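Local structure of Pli0006 protein (Listeria innocua, 3OP9) at residues H21-L32 and K53-F61. The protein probably binds DNA as a transcriptional regulator of the helix-turn-helix family. Numbering follows the deposited sequence.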
ATOM      1  N   HIS A  21     -12.503  12.569  17.088  1.00 37.60           N
ATOM      2  CA  HIS A  21     -13.815  11.949  16.958  1.00 41.75           C
ATOM      3  C   HIS A  21     -14.784  12.395  18.039  1.00 43.37           C
ATOM      4  O   HIS A  21     -15.943  12.007  18.015  1.00 44.54           O
ATOM      5  CB  HIS A  21     -13.692  10.425  16.966  1.00 34.42           C
ATOM      6  CG  HIS A  21     -13.182   9.862  15.677  1.00 29.97           C
ATOM      7  ND1 HIS A  21     -14.012   9.340  14.711  1.00 28.77           N
ATOM      8  CD2 HIS A  21     -11.919   9.748  15.191  1.00 28.19           C
ATOM      9  CE1 HIS A  21     -13.289   8.926  13.685  1.00 29.78           C
ATOM     10  NE2 HIS A  21     -12.015   9.141  13.963  1.00 31.25           N
ATOM     11  N   GLY A  22     -14.302  13.196  18.979  1.00 37.34           N
ATOM     12  CA  GLY A  22     -15.105  13.674  20.084  1.00 46.91           C
ATOM     13  C   GLY A  22     -15.562  12.564  21.002  1.00 46.75           C
ATOM     14  O   GLY A  22     -16.634  12.659  21.600  1.00 41.85           O
ATOM     15  N   LEU A  23     -14.756  11.510  21.120  1.00 40.07           N
ATOM     16  CA  LEU A  23     -15.089  10.388  21.982  1.00 37.07           C
ATOM     17  C   LEU A  23     -14.685  10.611  23.433  1.00 40.10           C
ATOM     18  O   LEU A  23     -13.756  11.373  23.748  1.00 41.46           O
ATOM     19  CB  LEU A  23     -14.414   9.120  21.472  1.00 35.13           C
ATOM     20  CG  LEU A  23     -14.904   8.674  20.099  1.00 33.14           C
ATOM     21  CD1 LEU A  23     -13.927   7.657  19.483  1.00 29.06           C
ATOM     22  CD2 LEU A  23     -16.337   8.096  20.222  1.00 35.65           C
ATOM     23  N   LYS A  24     -15.403   9.928  24.318  1.00 43.62           N
ATOM     24  CA  LYS A  24     -15.084   9.907  25.730  1.00 50.67           C
ATOM     25  C   LYS A  24     -14.482   8.542  25.999  1.00 40.32           C
ATOM     26  O   LYS A  24     -14.826   7.578  25.324  1.00 30.71           O
ATOM     27  CB  LYS A  24     -16.350  10.082  26.562  1.00 72.94           C
ATOM     28  CG  LYS A  24     -17.189  11.291  26.184  1.00101.19           C
ATOM     29  CD  LYS A  24     -16.866  12.493  27.054  1.00128.20           C
ATOM     30  CE  LYS A  24     -18.077  13.395  27.216  1.00148.43           C
ATOM     31  NZ  LYS A  24     -18.051  14.126  28.510  1.00161.91           N
ATOM     32  N   ASN A  25     -13.597   8.459  26.982  1.00 39.33           N
ATOM     33  CA  ASN A  25     -12.956   7.190  27.318  1.00 40.70           C
ATOM     34  C   ASN A  25     -13.956   6.055  27.554  1.00 35.39           C
ATOM     35  O   ASN A  25     -13.689   4.920  27.171  1.00 32.95           O
ATOM     36  CB  ASN A  25     -12.057   7.334  28.547  1.00 37.66           C
ATOM     37  CG  ASN A  25     -10.802   8.109  28.259  1.00 42.93           C
ATOM     38  OD1 ASN A  25     -10.499   8.418  27.109  1.00 39.11           O
ATOM     39  ND2 ASN A  25     -10.049   8.408  29.295  1.00 45.52           N
ATOM     40  N   HIS A  26     -15.083   6.340  28.195  1.00 40.50           N
ATOM     41  CA  HIS A  26     -16.045   5.273  28.506  1.00 45.03           C
ATOM     42  C   HIS A  26     -16.694   4.686  27.237  1.00 40.48           C
ATOM     43  O   HIS A  26     -17.086   3.518  27.235  1.00 40.44           O
ATOM     44  CB  HIS A  26     -17.129   5.731  29.507  1.00 55.50           C
ATOM     45  CG  HIS A  26     -18.217   6.556  28.892  1.00 53.82           C
ATOM     46  ND1 HIS A  26     -18.269   7.931  29.007  1.00 55.99           N
ATOM     47  CD2 HIS A  26     -19.295   6.202  28.153  1.00 52.45           C
ATOM     48  CE1 HIS A  26     -19.323   8.387  28.355  1.00 57.94           C
ATOM     49  NE2 HIS A  26     -19.960   7.358  27.823  1.00 54.40           N
ATOM     50  N   GLN A  27     -16.791   5.485  26.173  1.00 39.65           N
ATOM     51  CA  GLN A  27     -17.303   5.016  24.885  1.00 35.12           C
ATOM     52  C   GLN A  27     -16.320   4.040  24.235  1.00 38.40           C
ATOM     53  O   GLN A  27     -16.711   2.993  23.693  1.00 38.82           O
ATOM     54  CB  GLN A  27     -17.555   6.200  23.955  1.00 35.50           C
ATOM     55  CG  GLN A  27     -18.692   7.099  24.452  1.00 45.76           C
ATOM     56  CD  GLN A  27     -18.945   8.294  23.559  1.00 47.97           C
ATOM     57  OE1 GLN A  27     -18.055   9.096  23.323  1.00 44.32           O
ATOM     58  NE2 GLN A  27     -20.181   8.423  23.065  1.00 56.92           N
ATOM     59  N   ILE A  28     -15.036   4.369  24.298  1.00 30.76           N
ATOM     60  CA  ILE A  28     -14.028   3.455  23.794  1.00 29.30           C
ATOM     61  C   ILE A  28     -14.000   2.209  24.672  1.00 31.98           C
ATOM     62  O   ILE A  28     -13.835   1.097  24.161  1.00 31.33           O
ATOM     63  CB  ILE A  28     -12.646   4.127  23.734  1.00 28.74           C
ATOM     64  CG1 ILE A  28     -12.699   5.286  22.732  1.00 27.92           C
ATOM     65  CG2 ILE A  28     -11.552   3.117  23.372  1.00 30.14           C
ATOM     66  CD1 ILE A  28     -11.540   6.275  22.856  1.00 31.35           C
ATOM     67  N   ALA A  29     -14.171   2.389  25.987  1.00 30.86           N
ATOM     68  CA  ALA A  29     -14.128   1.252  26.906  1.00 33.86           C
ATOM     69  C   ALA A  29     -15.251   0.291  26.547  1.00 39.69           C
ATOM     70  O   ALA A  29     -15.070  -0.931  26.547  1.00 37.66           O
ATOM     71  CB  ALA A  29     -14.271   1.710  28.369  1.00 33.19           C
ATOM     72  N   GLU A  30     -16.413   0.856  26.240  1.00 43.17           N
ATOM     73  CA  GLU A  30     -17.582   0.046  25.900  1.00 46.32           C
ATOM     74  C   GLU A  30     -17.287  -0.734  24.625  1.00 45.33           C
ATOM     75  O   GLU A  30     -17.627  -1.902  24.534  1.00 45.31           O
ATOM     76  CB  GLU A  30     -18.841   0.919  25.750  1.00 53.20           C
ATOM     77  CG  GLU A  30     -19.628   1.105  27.056  1.00 75.42           C
ATOM     78  CD  GLU A  30     -20.032   2.559  27.344  1.00 86.71           C
ATOM     79  OE1 GLU A  30     -20.556   3.242  26.433  1.00 85.30           O
ATOM     80  OE2 GLU A  30     -19.827   3.018  28.493  1.00 90.30           O
ATOM     81  N   LEU A  31     -16.635  -0.092  23.654  1.00 45.80           N
ATOM     82  CA  LEU A  31     -16.278  -0.737  22.387  1.00 45.04           C
ATOM     83  C   LEU A  31     -15.360  -1.946  22.595  1.00 41.51           C
ATOM     84  O   LEU A  31     -15.474  -2.964  21.915  1.00 40.04           O
ATOM     85  CB  LEU A  31     -15.562   0.269  21.478  1.00 44.72           C
ATOM     86  CG  LEU A  31     -15.048  -0.236  20.130  1.00 44.61           C
ATOM     87  CD1 LEU A  31     -16.190  -0.438  19.131  1.00 47.23           C
ATOM     88  CD2 LEU A  31     -14.024   0.731  19.565  1.00 41.96           C
ATOM     89  N   LEU A  32     -14.437  -1.826  23.532  1.00 34.70           N
ATOM     90  CA  LEU A  32     -13.449  -2.874  23.740  1.00 35.94           C
ATOM     91  C   LEU A  32     -13.810  -3.802  24.885  1.00 37.95           C
ATOM     92  O   LEU A  32     -13.088  -4.747  25.148  1.00 41.77           O
ATOM     93  CB  LEU A  32     -12.090  -2.274  24.018  1.00 29.95           C
ATOM     94  CG  LEU A  32     -11.547  -1.343  22.945  1.00 30.96           C
ATOM     95  CD1 LEU A  32     -10.250  -0.770  23.439  1.00 28.93           C
ATOM     96  CD2 LEU A  32     -11.376  -2.084  21.633  1.00 34.51           C
ATOM     97  N   LYS A  53      -7.779  -6.367  20.796  1.00 27.84           N
ATOM     98  CA  LYS A  53      -8.209  -4.977  21.008  1.00 33.56           C
ATOM     99  C   LYS A  53      -7.696  -4.006  19.926  1.00 32.11           C
ATOM    100  O   LYS A  53      -8.414  -3.091  19.522  1.00 24.11           O
ATOM    101  CB  LYS A  53      -7.837  -4.549  22.430  1.00 42.24           C
ATOM    102  CG  LYS A  53      -8.708  -5.275  23.437  1.00 46.33           C
ATOM    103  CD  LYS A  53      -8.354  -4.974  24.855  1.00 54.86           C
ATOM    104  CE  LYS A  53      -9.235  -5.768  25.783  1.00 61.75           C
ATOM    105  NZ  LYS A  53      -9.083  -7.225  25.558  1.00 71.22           N
ATOM    106  N   LEU A  54      -6.483  -4.210  19.420  1.00 30.43           N
ATOM    107  CA  LEU A  54      -6.002  -3.409  18.302  1.00 27.17           C
ATOM    108  C   LEU A  54      -6.849  -3.636  17.075  1.00 25.38           C
ATOM    109  O   LEU A  54      -7.086  -2.699  16.321  1.00 25.60           O
ATOM    110  CB  LEU A  54      -4.556  -3.760  17.945  1.00 30.57           C
ATOM    111  CG  LEU A  54      -3.520  -3.308  18.975  1.00 42.02           C
ATOM    112  CD1 LEU A  54      -2.177  -3.972  18.738  1.00 45.59           C
ATOM    113  CD2 LEU A  54      -3.420  -1.798  18.925  1.00 39.75           C
ATOM    114  N   ILE A  55      -7.262  -4.883  16.836  1.00 22.68           N
ATOM    115  CA  ILE A  55      -8.099  -5.187  15.666  1.00 20.97           C
ATOM    116  C   ILE A  55      -9.481  -4.550  15.779  1.00 21.98           C
ATOM    117  O   ILE A  55     -10.015  -4.040  14.792  1.00 23.32           O
ATOM    118  CB  ILE A  55      -8.231  -6.709  15.432  1.00 24.51           C
ATOM    119  CG1 ILE A  55      -6.927  -7.238  14.823  1.00 29.27           C
ATOM    120  CG2 ILE A  55      -9.393  -7.029  14.469  1.00 28.43           C
ATOM    121  CD1 ILE A  55      -6.784  -8.729  14.938  1.00 37.26           C
ATOM    122  N   ARG A  56     -10.062  -4.561  16.979  1.00 26.12           N
ATOM    123  CA  ARG A  56     -11.353  -3.912  17.152  1.00 28.04           C
ATOM    124  C   ARG A  56     -11.209  -2.415  16.901  1.00 24.73           C
ATOM    125  O   ARG A  56     -12.090  -1.820  16.286  1.00 25.15           O
ATOM    126  CB  ARG A  56     -11.949  -4.124  18.555  1.00 28.53           C
ATOM    127  CG  ARG A  56     -12.406  -5.520  18.868  1.00 43.93           C
ATOM    128  CD  ARG A  56     -13.115  -5.541  20.223  1.00 64.24           C
ATOM    129  NE  ARG A  56     -13.688  -6.846  20.549  1.00 78.74           N
ATOM    130  CZ  ARG A  56     -14.792  -7.340  19.994  1.00 87.51           C
ATOM    131  NH1 ARG A  56     -15.443  -6.646  19.072  1.00 87.29           N
ATOM    132  NH2 ARG A  56     -15.241  -8.537  20.356  1.00 93.25           N
ATOM    133  N   LEU A  57     -10.122  -1.798  17.376  1.00 22.09           N
ATOM    134  CA  LEU A  57      -9.951  -0.350  17.146  1.00 22.80           C
ATOM    135  C   LEU A  57      -9.698  -0.047  15.664  1.00 21.93           C
ATOM    136  O   LEU A  57     -10.239   0.918  15.090  1.00 22.58           O
ATOM    137  CB  LEU A  57      -8.777   0.192  17.978  1.00 25.43           C
ATOM    138  CG  LEU A  57      -9.014   0.211  19.494  1.00 30.18           C
ATOM    139  CD1 LEU A  57      -7.737   0.431  20.250  1.00 30.45           C
ATOM    140  CD2 LEU A  57     -10.046   1.300  19.803  1.00 31.77           C
ATOM    141  N   ALA A  58      -8.860  -0.852  15.030  1.00 23.05           N
ATOM    142  CA  ALA A  58      -8.540  -0.586  13.613  1.00 24.53           C
ATOM    143  C   ALA A  58      -9.800  -0.721  12.771  1.00 26.76           C
ATOM    144  O   ALA A  58     -10.018   0.034  11.825  1.00 26.74           O
ATOM    145  CB  ALA A  58      -7.465  -1.554  13.122  1.00 23.57           C
ATOM    146  N   THR A  59     -10.637  -1.706  13.114  1.00 23.04           N
ATOM    147  CA  THR A  59     -11.857  -1.936  12.358  1.00 25.42           C
ATOM    148  C   THR A  59     -12.818  -0.747  12.587  1.00 28.25           C
ATOM    149  O   THR A  59     -13.433  -0.242  11.652  1.00 27.18           O
ATOM    150  CB  THR A  59     -12.506  -3.270  12.801  1.00 30.56           C
ATOM    151  OG1 THR A  59     -11.600  -4.343  12.505  1.00 27.41           O
ATOM    152  CG2 THR A  59     -13.827  -3.508  12.077  1.00 38.98           C
ATOM    153  N   TYR A  60     -12.927  -0.302  13.834  1.00 25.96           N
ATOM    154  CA  TYR A  60     -13.860   0.788  14.155  1.00 26.53           C
ATOM    155  C   TYR A  60     -13.489   2.077  13.394  1.00 26.58           C
ATOM    156  O   TYR A  60     -14.345   2.727  12.813  1.00 27.95           O
ATOM    157  CB  TYR A  60     -13.881   1.051  15.655  1.00 27.38           C
ATOM    158  CG  TYR A  60     -14.844   2.148  15.992  1.00 29.69           C
ATOM    159  CD1 TYR A  60     -16.206   1.884  16.089  1.00 32.85           C
ATOM    160  CD2 TYR A  60     -14.413   3.456  16.152  1.00 32.10           C
ATOM    161  CE1 TYR A  60     -17.114   2.893  16.370  1.00 35.57           C
ATOM    162  CE2 TYR A  60     -15.328   4.470  16.440  1.00 34.80           C
ATOM    163  CZ  TYR A  60     -16.670   4.166  16.545  1.00 31.54           C
ATOM    164  OH  TYR A  60     -17.586   5.156  16.831  1.00 35.40           O
ATOM    165  N   PHE A  61     -12.200   2.404  13.379  1.00 27.48           N
ATOM    166  CA  PHE A  61     -11.688   3.645  12.808  1.00 24.95           C
ATOM    167  C   PHE A  61     -11.288   3.480  11.353  1.00 26.80           C
ATOM    168  O   PHE A  61     -10.827   4.430  10.732  1.00 28.82           O
ATOM    169  CB  PHE A  61     -10.474   4.127  13.620  1.00 23.13           C
ATOM    170  CG  PHE A  61     -10.839   4.630  14.976  1.00 24.18           C
ATOM    171  CD1 PHE A  61     -11.602   5.792  15.103  1.00 26.23           C
ATOM    172  CD2 PHE A  61     -10.434   3.978  16.115  1.00 22.98           C
ATOM    173  CE1 PHE A  61     -11.942   6.280  16.346  1.00 25.79           C
ATOM    174  CE2 PHE A  61     -10.779   4.466  17.368  1.00 32.29           C
ATOM    175  CZ  PHE A  61     -11.539   5.623  17.479  1.00 28.05           C
TER
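Leu32, the last residue of helix 25-32, pushes its side chain against Lys53, Arg56 and Leu57, along one side of helix 51-61, and makes the broadest contact of this interface. From CB its CG turns to stand beside the backbone N (chi1 -58°), and the two methyls divide the work. CD1 only grazes Leu57, reaching its CD2 at 4.2 Å. CD2 goes deeper, lying 3.7 Å from Arg56 CB, and also touches Lys53 O and Leu57 CG. Arg56, running past Leu32 in the opposite direction, continues from that CB in an extended chain whose CD nears the same methyl and lies 3.9 Å from Leu31 O. Leu57 crosses Leu32 at about a right angle.

The preceding residue, Leu31, on the more exposed side, has its CG swung anti to the backbone N (chi1 177°), which brings both methyls to Tyr60: CD2 rests against CB and CG, and CD1 lies 3.8 Å from Tyr60 CD1. The same CD2 meets Leu57 CD2, so Leu57 packs against both leucines, with Ile28 more loosely behind. Tyr60 CD2 in turn lies over the centre of one face of the Phe61 ring.

At the far end, Phe61 directs an edge onto the imidazole of His21 in a T-shaped pair, ring centroids 4.9 Å apart and planes at 65°. Phe61 CE1 sits 3.6 Å above the centre of the imidazole face, while Leu23 CD1 abuts the rim of the Phe61 ring at CZ, nearly level with it. Gly22, between His21 and Leu23 and with positive phi, ends helix 10-21 in a Schellman motif.

No hydrogen bond joins the segments; apolar contacts set helix 25-32 across helix 51-61, and the turn carrying His21 and Leu23 adds those to Phe61. Leu17 and Phe10 of helix 10-21 and Met43 of helix 36-44 extend this core, consistent with the compact all-helical helix-turn-helix domain of the XRE/Cro-C1 family.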